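Local structure of isomaltodextranase (Arthrobacter globiformis, 5AWO) at residues 172-177 and 227-232; 335-340 and 362-367; 580-583 and 588-591. The protein hydrolyses alpha-1,6-glucosidic linkages of dextran-type polysaccharides, releasing successive isomaltose units from the non-reducing chain ends. All coordinates share one frame; numbering follows the deposited sequence.

The three contacts follow one another along the chain, each closing before the next opens. Contacts 1 and 2 belong to the catalytic TIM barrel but lie on opposite sides of the chain's centre, their own centres about 37 Å apart. Contact 1 joins a loop to helix 223-237; contact 2 pairs helices 326-339 and 362-370, close to where the barrel meets the following beta domain. Contact 3 lies in the carbohydrate-binding module, between strands 574-582 and 585-592, with its centre about 37 Å from that of contact 1 and 25 Å from that of contact 2. They share no helix, strand or sheet, so contacts 1 and 2 join different parts of one barrel, and contact 3 helps fill the inside of the binding module.

Contact 1: residues 172-177 and 227-232; sequences LDVTKS and ELALSW
Val-174 meets the outer end of the Trp-232 indole at a slant, its CB 3.9 Å from CH2 of that ring and its CG1 turned to CZ3. The carbonyl O of Val-174 comes to the same edge, near the ring plane, 3.6 Å from Trp-232 CH2. Trp-232 keeps CG anti to its own carbonyl carbon (chi1 -69°), which lays the indole back along the helix; there Leu-228 CG rests 3.5 Å over one face, nearer the ring's border than its middle. The other branch of Val-174, CG2, faces Leu-228 CD2 at 4.3 Å, while CG1 also approaches Ala-229 CB. In this TIM barrel the loop 172-177 leads into helix 179-192, and Trp-232, on helix 223-237, touches Ala-179, Lys-180 and Val-183 of that helix as well. With an alanine in place of Trp-232, a gap would probably open beside Val-174 and Leu-228 would lose the flat surface it lies on. The loop has its own bracing: Asp-173 OD1 takes bonds from Thr-175 N, completing an Asx turn, and from Thr-175 OG1, both on one face of the carboxylate. Asp-173 OD2 is salt-bridged to Lys-176 NZ at 2.8 Å, on its anti side.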
ATOM      1  N   LEU A 172     -15.639  19.064   9.054  1.00 16.23           N
ATOM      2  CA  LEU A 172     -15.672  20.189   8.126  1.00 17.06           C
ATOM      3  C   LEU A 172     -16.795  20.067   7.140  1.00 17.72           C
ATOM      4  O   LEU A 172     -17.062  18.994   6.653  1.00 16.54           O
ATOM      5  CB  LEU A 172     -14.336  20.226   7.372  1.00 18.32           C
ATOM      6  CG  LEU A 172     -14.236  21.206   6.194  1.00 20.38           C
ATOM      7  CD1 LEU A 172     -14.241  22.602   6.750  1.00 21.52           C
ATOM      8  CD2 LEU A 172     -12.983  20.929   5.383  1.00 21.47           C
ATOM      9  N   ASP A 173     -17.457  21.189   6.842  1.00 17.02           N
ATOM     10  CA  ASP A 173     -18.398  21.263   5.735  1.00 17.21           C
ATOM     11  C   ASP A 173     -17.673  21.744   4.488  1.00 16.90           C
ATOM     12  O   ASP A 173     -17.378  22.936   4.333  1.00 16.34           O
ATOM     13  CB  ASP A 173     -19.555  22.196   6.064  1.00 18.27           C
ATOM     14  CG  ASP A 173     -20.575  22.262   4.946  1.00 18.45           C
ATOM     15  OD1 ASP A 173     -20.412  21.638   3.879  1.00 19.78           O
ATOM     16  OD2 ASP A 173     -21.571  22.979   5.166  1.00 22.18           O
ATOM     17  N   VAL A 174     -17.362  20.811   3.596  1.00 16.56           N
ATOM     18  CA  VAL A 174     -16.588  21.120   2.388  1.00 17.96           C
ATOM     19  C   VAL A 174     -17.312  22.027   1.391  1.00 18.27           C
ATOM     20  O   VAL A 174     -16.690  22.502   0.428  1.00 18.87           O
ATOM     21  CB  VAL A 174     -16.040  19.854   1.669  1.00 19.13           C
ATOM     22  CG1 VAL A 174     -15.180  19.036   2.612  1.00 19.29           C
ATOM     23  CG2 VAL A 174     -17.162  19.013   1.078  1.00 20.60           C
ATOM     24  N   THR A 175     -18.601  22.268   1.605  1.00 18.00           N
ATOM     25  CA  THR A 175     -19.353  23.206   0.751  1.00 19.52           C
ATOM     26  C   THR A 175     -19.206  24.660   1.224  1.00 20.18           C
ATOM     27  O   THR A 175     -19.671  25.574   0.531  1.00 20.58           O
ATOM     28  CB  THR A 175     -20.853  22.822   0.677  1.00 20.48           C
ATOM     29  OG1 THR A 175     -21.514  23.140   1.908  1.00 20.49           O
ATOM     30  CG2 THR A 175     -21.040  21.353   0.334  1.00 22.33           C
ATOM     31  N   LYS A 176     -18.589  24.898   2.378  1.00 18.57           N
ATOM     32  CA  LYS A 176     -18.434  26.268   2.892  1.00 19.15           C
ATOM     33  C   LYS A 176     -17.279  26.996   2.237  1.00 17.91           C
ATOM     34  O   LYS A 176     -16.223  26.408   1.941  1.00 16.55           O
ATOM     35  CB  LYS A 176     -18.161  26.242   4.393  1.00 20.38           C
ATOM     36  CG  LYS A 176     -19.348  25.793   5.223  1.00 23.67           C
ATOM     37  CD  LYS A 176     -20.367  26.909   5.389  1.00 24.40           C
ATOM     38  CE  LYS A 176     -21.398  26.584   6.473  1.00 25.87           C
ATOM     39  NZ  LYS A 176     -22.363  25.541   6.041  1.00 25.62           N
ATOM     40  N   SER A 177     -17.422  28.304   2.041  1.00 17.55           N
ATOM     41  CA  SER A 177     -16.294  29.078   1.533  1.00 18.36           C
ATOM     42  C   SER A 177     -15.123  28.950   2.493  1.00 17.38           C
ATOM     43  O   SER A 177     -15.298  28.989   3.709  1.00 18.33           O
ATOM     44  CB  SER A 177     -16.673  30.553   1.381  1.00 19.54           C
ATOM     45  OG  SER A 177     -15.715  31.230   0.610  1.00 22.44           O
ATOM     46  N   GLU A 227     -15.063  12.360  -2.184  1.00 17.60           N
ATOM     47  CA  GLU A 227     -14.157  12.439  -3.328  1.00 18.56           C
ATOM     48  C   GLU A 227     -13.454  13.784  -3.452  1.00 17.64           C
ATOM     49  O   GLU A 227     -12.268  13.869  -3.746  1.00 17.70           O
ATOM     50  CB  GLU A 227     -14.911  12.094  -4.608  1.00 21.60           C
ATOM     51  CG  GLU A 227     -15.269  10.615  -4.605  1.00 25.01           C
ATOM     52  CD  GLU A 227     -16.066  10.167  -5.799  1.00 30.26           C
ATOM     53  OE1 GLU A 227     -16.781  10.994  -6.398  1.00 34.52           O
ATOM     54  OE2 GLU A 227     -15.962   8.965  -6.114  1.00 33.90           O
ATOM     55  N   LEU A 228     -14.207  14.854  -3.228  1.00 17.18           N
ATOM     56  CA  LEU A 228     -13.636  16.184  -3.295  1.00 18.17           C
ATOM     57  C   LEU A 228     -12.564  16.387  -2.211  1.00 16.25           C
ATOM     58  O   LEU A 228     -11.451  16.844  -2.491  1.00 16.19           O
ATOM     59  CB  LEU A 228     -14.762  17.203  -3.120  1.00 18.52           C
ATOM     60  CG  LEU A 228     -14.356  18.669  -3.171  1.00 21.21           C
ATOM     61  CD1 LEU A 228     -13.790  18.984  -4.540  1.00 20.34           C
ATOM     62  CD2 LEU A 228     -15.567  19.538  -2.876  1.00 22.13           C
ATOM     63  N   ALA A 229     -12.903  16.033  -0.980  1.00 16.25           N
ATOM     64  CA  ALA A 229     -11.977  16.149   0.150  1.00 16.09           C
ATOM     65  C   ALA A 229     -10.680  15.376  -0.102  1.00 15.43           C
ATOM     66  O   ALA A 229      -9.591  15.894   0.110  1.00 14.94           O
ATOM     67  CB  ALA A 229     -12.634  15.686   1.429  1.00 16.81           C
ATOM     68  N   LEU A 230     -10.815  14.131  -0.535  1.00 14.79           N
ATOM     69  CA  LEU A 230      -9.626  13.340  -0.873  1.00 15.36           C
ATOM     70  C   LEU A 230      -8.776  13.975  -1.951  1.00 14.80           C
ATOM     71  O   LEU A 230      -7.551  13.946  -1.860  1.00 14.62           O
ATOM     72  CB  LEU A 230      -9.979  11.910  -1.224  1.00 15.90           C
ATOM     73  CG  LEU A 230     -10.497  11.019  -0.097  1.00 16.35           C
ATOM     74  CD1 LEU A 230     -10.800   9.643  -0.677  1.00 17.73           C
ATOM     75  CD2 LEU A 230      -9.546  10.952   1.096  1.00 17.43           C
ATOM     76  N   SER A 231      -9.430  14.596  -2.952  1.00 15.43           N
ATOM     77  CA  SER A 231      -8.652  15.243  -4.023  1.00 16.33           C
ATOM     78  C   SER A 231      -7.842  16.422  -3.497  1.00 15.36           C
ATOM     79  O   SER A 231      -6.681  16.616  -3.852  1.00 15.80           O
ATOM     80  CB  SER A 231      -9.519  15.663  -5.216  1.00 17.35           C
ATOM     81  OG  SER A 231     -10.402  16.745  -4.924  1.00 19.65           O
ATOM     82  N   TRP A 232      -8.426  17.161  -2.559  1.00 15.70           N
ATOM     83  CA  TRP A 232      -7.711  18.279  -1.968  1.00 16.24           C
ATOM     84  C   TRP A 232      -6.475  17.827  -1.189  1.00 15.35           C
ATOM     85  O   TRP A 232      -5.403  18.430  -1.239  1.00 15.02           O
ATOM     86  CB  TRP A 232      -8.626  19.033  -1.008  1.00 16.12           C
ATOM     87  CG  TRP A 232      -9.756  19.793  -1.641  1.00 16.39           C
ATOM     88  CD1 TRP A 232      -9.916  20.106  -2.962  1.00 17.71           C
ATOM     89  CD2 TRP A 232     -10.888  20.337  -0.960  1.00 16.22           C
ATOM     90  NE1 TRP A 232     -11.072  20.838  -3.132  1.00 18.40           N
ATOM     91  CE2 TRP A 232     -11.679  20.994  -1.915  1.00 17.14           C
ATOM     92  CE3 TRP A 232     -11.281  20.366   0.372  1.00 16.79           C
ATOM     93  CZ2 TRP A 232     -12.863  21.651  -1.572  1.00 17.26           C
ATOM     94  CZ3 TRP A 232     -12.472  21.009   0.710  1.00 17.03           C
ATOM     95  CH2 TRP A 232     -13.231  21.645  -0.261  1.00 18.02           C
TER

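Contact 2: residues 335-340 and 362-367; sequences LMVAAG and KEVLQL
No aromatic ring enters where Val-337 meets Val-364 and Leu-367; the flat group nearest Val-337 is the peptide carbonyl of Val-364, whose O lies 3.9 Å from Val-337 CG1. The rest is aliphatic. Val-337 points at the partner helix and divides its two methyls between two residues one helical turn apart. Its torsion, with CG1 anti to the backbone N (chi1 170°) and CG2 anti to the carbonyl carbon, sends CG1 to Leu-367 and CG2 to Val-364. CG2 of Val-337 lies 3.9 Å from CG1 of Val-364. On the other side CG1 of Val-337 comes as near to Leu-367 CB, the two side chains standing roughly square to each other, and Leu-367 CD1 follows at 4.1 Å from the same methyl. Soon after Val-337 its helix finishes in a Schellman motif at Gly-340, where phi is 74° and the N bonds back to Val-337 O at 3.1 Å. Leu-343, on the strand that follows, touches both Val-337 and Leu-365. Ile-462 of strand 460-466 also packs on Val-364 and Leu-367, and Glu-363 forms a salt bridge with Arg-437. Two helices flanking strand 343-345 in sequence thus pack against each other on the outside of the TIM barrel, the later one also packed against the beta-sandwich domain that follows the barrel, consistent with the barrel-plus-beta-domain build of glycoside hydrolase family 27.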
ATOM      1  N   LEU A 335       4.174 -11.812   7.016  1.00 12.53           N
ATOM      2  CA  LEU A 335       2.991 -11.408   6.267  1.00 12.09           C
ATOM      3  C   LEU A 335       3.080  -9.954   5.829  1.00 12.43           C
ATOM      4  O   LEU A 335       2.767  -9.622   4.681  1.00 12.46           O
ATOM      5  CB  LEU A 335       1.717 -11.621   7.110  1.00 13.04           C
ATOM      6  CG  LEU A 335       0.403 -11.222   6.425  1.00 13.14           C
ATOM      7  CD1 LEU A 335       0.120 -12.004   5.149  1.00 13.36           C
ATOM      8  CD2 LEU A 335      -0.787 -11.377   7.408  1.00 13.00           C
ATOM      9  N   MET A 336       3.485  -9.076   6.737  1.00 12.41           N
ATOM     10  CA  MET A 336       3.588  -7.650   6.395  1.00 12.35           C
ATOM     11  C   MET A 336       4.596  -7.460   5.264  1.00 12.63           C
ATOM     12  O   MET A 336       4.345  -6.718   4.301  1.00 12.52           O
ATOM     13  CB  MET A 336       3.995  -6.793   7.613  1.00 12.32           C
ATOM     14  CG  MET A 336       3.077  -6.897   8.831  1.00 12.88           C
ATOM     15  SD  MET A 336       1.369  -6.442   8.471  1.00 13.38           S
ATOM     16  CE  MET A 336       0.692  -6.687  10.109  1.00 13.47           C
ATOM     17  N   VAL A 337       5.733  -8.130   5.382  1.00 12.53           N
ATOM     18  CA  VAL A 337       6.764  -8.002   4.354  1.00 12.64           C
ATOM     19  C   VAL A 337       6.291  -8.603   3.022  1.00 13.05           C
ATOM     20  O   VAL A 337       6.450  -7.996   1.936  1.00 13.71           O
ATOM     21  CB  VAL A 337       8.102  -8.629   4.810  1.00 12.88           C
ATOM     22  CG1 VAL A 337       9.104  -8.724   3.663  1.00 13.82           C
ATOM     23  CG2 VAL A 337       8.647  -7.849   5.972  1.00 13.36           C
ATOM     24  N   ALA A 338       5.695  -9.789   3.054  1.00 12.80           N
ATOM     25  CA  ALA A 338       5.207 -10.430   1.833  1.00 13.35           C
ATOM     26  C   ALA A 338       4.264  -9.513   1.067  1.00 13.47           C
ATOM     27  O   ALA A 338       4.290  -9.458  -0.177  1.00 14.13           O
ATOM     28  CB  ALA A 338       4.526 -11.748   2.148  1.00 13.80           C
ATOM     29  N   ALA A 339       3.413  -8.788   1.788  1.00 12.91           N
ATOM     30  CA  ALA A 339       2.393  -7.988   1.159  1.00 13.58           C
ATOM     31  C   ALA A 339       2.858  -6.574   0.778  1.00 13.35           C
ATOM     32  O   ALA A 339       2.099  -5.816   0.143  1.00 14.64           O
ATOM     33  CB  ALA A 339       1.183  -7.908   2.077  1.00 13.83           C
ATOM     34  N   GLY A 340       4.104  -6.221   1.090  1.00 13.09           N
ATOM     35  CA  GLY A 340       4.600  -4.876   0.808  1.00 14.25           C
ATOM     36  C   GLY A 340       4.067  -3.809   1.724  1.00 14.11           C
ATOM     37  O   GLY A 340       4.150  -2.606   1.445  1.00 12.99           O
ATOM     38  N   LYS A 362      18.029  -8.531   8.901  1.00 16.91           N
ATOM     39  CA  LYS A 362      18.470  -7.729   7.764  1.00 18.73           C
ATOM     40  C   LYS A 362      18.029  -8.317   6.434  1.00 16.22           C
ATOM     41  O   LYS A 362      17.723  -7.559   5.504  1.00 16.18           O
ATOM     42  CB  LYS A 362      19.995  -7.516   7.811  1.00 22.26           C
ATOM     43  CG  LYS A 362      20.438  -6.579   8.939  1.00 27.55           C
ATOM     44  CD  LYS A 362      21.915  -6.787   9.306  1.00 30.51           C
ATOM     45  CE  LYS A 362      22.310  -6.118  10.630  1.00 31.67           C
ATOM     46  NZ  LYS A 362      22.119  -6.909  11.892  1.00 28.66           N
ATOM     47  N   GLU A 363      17.992  -9.645   6.308  1.00 16.66           N
ATOM     48  CA  GLU A 363      17.618 -10.260   5.048  1.00 15.93           C
ATOM     49  C   GLU A 363      16.125 -10.110   4.753  1.00 16.45           C
ATOM     50  O   GLU A 363      15.725  -9.925   3.621  1.00 16.16           O
ATOM     51  CB  GLU A 363      18.021 -11.734   5.003  1.00 18.10           C
ATOM     52  CG  GLU A 363      19.504 -11.952   5.228  1.00 19.37           C
ATOM     53  CD  GLU A 363      19.959 -13.267   4.639  1.00 20.08           C
ATOM     54  OE1 GLU A 363      19.899 -13.422   3.410  1.00 21.51           O
ATOM     55  OE2 GLU A 363      20.356 -14.161   5.420  1.00 21.12           O
ATOM     56  N   VAL A 364      15.298 -10.231   5.786  1.00 15.65           N
ATOM     57  CA  VAL A 364      13.857 -10.001   5.660  1.00 15.02           C
ATOM     58  C   VAL A 364      13.617  -8.530   5.345  1.00 14.80           C
ATOM     59  O   VAL A 364      12.867  -8.208   4.423  1.00 14.80           O
ATOM     60  CB  VAL A 364      13.117 -10.490   6.921  1.00 14.50           C
ATOM     61  CG1 VAL A 364      11.655 -10.079   6.883  1.00 14.84           C
ATOM     62  CG2 VAL A 364      13.219 -12.012   7.056  1.00 14.95           C
ATOM     63  N   LEU A 365      14.301  -7.644   6.061  1.00 14.83           N
ATOM     64  CA  LEU A 365      14.186  -6.211   5.771  1.00 14.76           C
ATOM     65  C   LEU A 365      14.612  -5.893   4.339  1.00 14.47           C
ATOM     66  O   LEU A 365      14.033  -4.991   3.705  1.00 15.15           O
ATOM     67  CB  LEU A 365      14.965  -5.348   6.754  1.00 15.31           C
ATOM     68  CG  LEU A 365      14.393  -5.322   8.184  1.00 15.73           C
ATOM     69  CD1 LEU A 365      15.367  -4.611   9.117  1.00 16.84           C
ATOM     70  CD2 LEU A 365      13.011  -4.699   8.225  1.00 16.55           C
ATOM     71  N   GLN A 366      15.620  -6.595   3.835  1.00 14.79           N
ATOM     72  CA  GLN A 366      16.109  -6.288   2.508  1.00 15.83           C
ATOM     73  C   GLN A 366      15.006  -6.453   1.482  1.00 16.22           C
ATOM     74  O   GLN A 366      14.977  -5.717   0.498  1.00 16.46           O
ATOM     75  CB  GLN A 366      17.321  -7.142   2.163  1.00 16.72           C
ATOM     76  CG  GLN A 366      18.076  -6.636   0.945  1.00 18.42           C
ATOM     77  CD  GLN A 366      18.747  -5.310   1.205  1.00 19.84           C
ATOM     78  OE1 GLN A 366      19.422  -5.149   2.213  1.00 23.38           O
ATOM     79  NE2 GLN A 366      18.535  -4.333   0.313  1.00 21.32           N
ATOM     80  N   LEU A 367      14.073  -7.393   1.682  1.00 15.41           N
ATOM     81  CA  LEU A 367      12.932  -7.534   0.770  1.00 14.95           C
ATOM     82  C   LEU A 367      12.101  -6.238   0.727  1.00 15.20           C
ATOM     83  O   LEU A 367      11.712  -5.740  -0.333  1.00 15.21           O
ATOM     84  CB  LEU A 367      12.037  -8.700   1.165  1.00 14.70           C
ATOM     85  CG  LEU A 367      12.604 -10.102   0.960  1.00 15.30           C
ATOM     86  CD1 LEU A 367      11.699 -11.160   1.574  1.00 15.23           C
ATOM     87  CD2 LEU A 367      12.840 -10.428  -0.509  1.00 15.88           C
TER

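Contact 3: residues 580-583 and 588-591; sequences ITLD and LVTI
Between Ile-580 and Leu-582, the two residues that meet Val-589, Thr-581 faces the other way and is gripped twice: its N bonds to Asp-557 OD2 and its OG1 to the carbonyl O of Val-556. The polar side of this strand is thereby tied to strand 555-564, while its apolar residues serve the interior. Ile-580 reaches Val-589 tip to tip. Its side chain runs out extended, with CG1 anti to the backbone N (chi1 -168°) and CD1 anti again beyond it, and this full stretch brings Ile-580 CD1 to 3.8 Å from Val-589 CG1. The same methyl also lies 4.1 Å from Val-589 CG2, so the end of the isoleucine sits against both branches of the valine. Leu-582 arrives differently. It crosses Val-589 at about a right angle, and although its CB does not aim at the other strand, its end does come over: Leu-582 CD2 is 3.8 Å from Val-589 CG2. That leaves CG2 of the valine touched by both partners. The two strands follow one another in sequence but belong to different sheets of the beta sandwich of the carbohydrate-binding module, a CBM35 domain. Ile-580 and Leu-582 pair through their backbones with Tyr-528 and Gly-526, whereas Val-589 pairs with Phe-518 of the facing sheet. The spacing fits this: even the nearest CA atoms, those of Leu-582 and Val-589, are 8.8 Å apart, and the distance is bridged by side chains. Val-520 and Val-522 of strand 515-522 extend the apolar layer, touching Val-589 and Leu-582 respectively. On the other side of strand 585-592, away from Ile-580 and Leu-582, Leu-588 turns to Ala-519 and Thr-590 OG1 is hydrogen-bonded with Thr-517 OG1.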
ATOM      1  N   ILE A 580      13.429  -0.919 -25.956  1.00 33.42           N
ATOM      2  CA  ILE A 580      12.979   0.056 -24.993  1.00 32.34           C
ATOM      3  C   ILE A 580      14.209   0.737 -24.410  1.00 31.47           C
ATOM      4  O   ILE A 580      15.205   0.070 -24.118  1.00 34.10           O
ATOM      5  CB  ILE A 580      12.088  -0.633 -23.927  1.00 30.90           C
ATOM      6  CG1 ILE A 580      11.353   0.400 -23.082  1.00 30.29           C
ATOM      7  CG2 ILE A 580      12.903  -1.589 -23.064  1.00 31.12           C
ATOM      8  CD1 ILE A 580      10.253  -0.208 -22.228  1.00 29.46           C
ATOM      9  N   THR A 581      14.173   2.056 -24.298  1.00 32.45           N
ATOM     10  CA  THR A 581      15.257   2.789 -23.670  1.00 34.07           C
ATOM     11  C   THR A 581      15.009   2.780 -22.162  1.00 34.79           C
ATOM     12  O   THR A 581      14.067   3.426 -21.709  1.00 38.04           O
ATOM     13  CB  THR A 581      15.450   4.222 -24.256  1.00 35.94           C
ATOM     14  OG1 THR A 581      14.248   5.016 -24.185  1.00 39.10           O
ATOM     15  CG2 THR A 581      15.862   4.115 -25.727  1.00 35.27           C
ATOM     16  N   LEU A 582      15.831   2.009 -21.431  1.00 32.55           N
ATOM     17  CA  LEU A 582      15.817   1.957 -19.939  1.00 31.55           C
ATOM     18  C   LEU A 582      17.061   2.639 -19.378  1.00 30.73           C
ATOM     19  O   LEU A 582      18.144   2.585 -19.979  1.00 30.16           O
ATOM     20  CB  LEU A 582      15.754   0.508 -19.426  1.00 33.33           C
ATOM     21  CG  LEU A 582      14.665  -0.395 -19.973  1.00 33.32           C
ATOM     22  CD1 LEU A 582      14.889  -1.828 -19.532  1.00 35.07           C
ATOM     23  CD2 LEU A 582      13.279   0.097 -19.573  1.00 34.12           C
ATOM     24  N   ASP A 583      16.916   3.297 -18.230  1.00 29.27           N
ATOM     25  CA  ASP A 583      18.020   3.998 -17.589  1.00 29.68           C
ATOM     26  C   ASP A 583      18.605   3.097 -16.505  1.00 31.40           C
ATOM     27  O   ASP A 583      17.985   2.104 -16.137  1.00 31.66           O
ATOM     28  CB  ASP A 583      17.571   5.370 -17.023  1.00 27.90           C
ATOM     29  CG  ASP A 583      17.455   6.472 -18.100  1.00 31.48           C
ATOM     30  OD1 ASP A 583      17.891   6.240 -19.239  1.00 30.48           O
ATOM     31  OD2 ASP A 583      16.952   7.614 -17.820  1.00 28.24           O
ATOM     32  N   LEU A 588      10.041   2.081 -14.283  1.00 21.60           N
ATOM     33  CA  LEU A 588       8.700   1.521 -14.320  1.00 20.35           C
ATOM     34  C   LEU A 588       8.272   1.363 -15.767  1.00 19.94           C
ATOM     35  O   LEU A 588       8.182   2.371 -16.494  1.00 22.00           O
ATOM     36  CB  LEU A 588       7.710   2.407 -13.565  1.00 19.30           C
ATOM     37  CG  LEU A 588       7.861   2.496 -12.037  1.00 19.56           C
ATOM     38  CD1 LEU A 588       7.876   1.108 -11.407  1.00 19.52           C
ATOM     39  CD2 LEU A 588       9.081   3.278 -11.589  1.00 20.57           C
ATOM     40  N   VAL A 589       8.047   0.130 -16.186  1.00 20.49           N
ATOM     41  CA  VAL A 589       7.628  -0.164 -17.555  1.00 21.39           C
ATOM     42  C   VAL A 589       6.158  -0.499 -17.475  1.00 22.39           C
ATOM     43  O   VAL A 589       5.771  -1.505 -16.856  1.00 21.74           O
ATOM     44  CB  VAL A 589       8.453  -1.317 -18.168  1.00 23.30           C
ATOM     45  CG1 VAL A 589       7.955  -1.650 -19.568  1.00 24.30           C
ATOM     46  CG2 VAL A 589       9.929  -0.944 -18.219  1.00 23.29           C
ATOM     47  N   THR A 590       5.342   0.359 -18.078  1.00 20.26           N
ATOM     48  CA  THR A 590       3.899   0.233 -18.084  1.00 21.11           C
ATOM     49  C   THR A 590       3.390  -0.013 -19.501  1.00 23.41           C
ATOM     50  O   THR A 590       3.758   0.718 -20.436  1.00 25.69           O
ATOM     51  CB  THR A 590       3.250   1.471 -17.443  1.00 21.50           C
ATOM     52  OG1 THR A 590       3.637   1.511 -16.049  1.00 21.41           O
ATOM     53  CG2 THR A 590       1.737   1.468 -17.542  1.00 20.31           C
ATOM     54  N   ILE A 591       2.550  -1.025 -19.624  1.00 22.28           N
ATOM     55  CA  ILE A 591       1.885  -1.412 -20.877  1.00 22.36           C
ATOM     56  C   ILE A 591       0.388  -1.380 -20.640  1.00 23.47           C
ATOM     57  O   ILE A 591      -0.092  -1.986 -19.683  1.00 22.53           O
ATOM     58  CB  ILE A 591       2.342  -2.805 -21.399  1.00 23.98           C
ATOM     59  CG1 ILE A 591       1.539  -3.210 -22.644  1.00 24.51           C
ATOM     60  CG2 ILE A 591       2.247  -3.887 -20.319  1.00 23.62           C
ATOM     61  CD1 ILE A 591       2.140  -4.372 -23.429  1.00 25.13           C
TER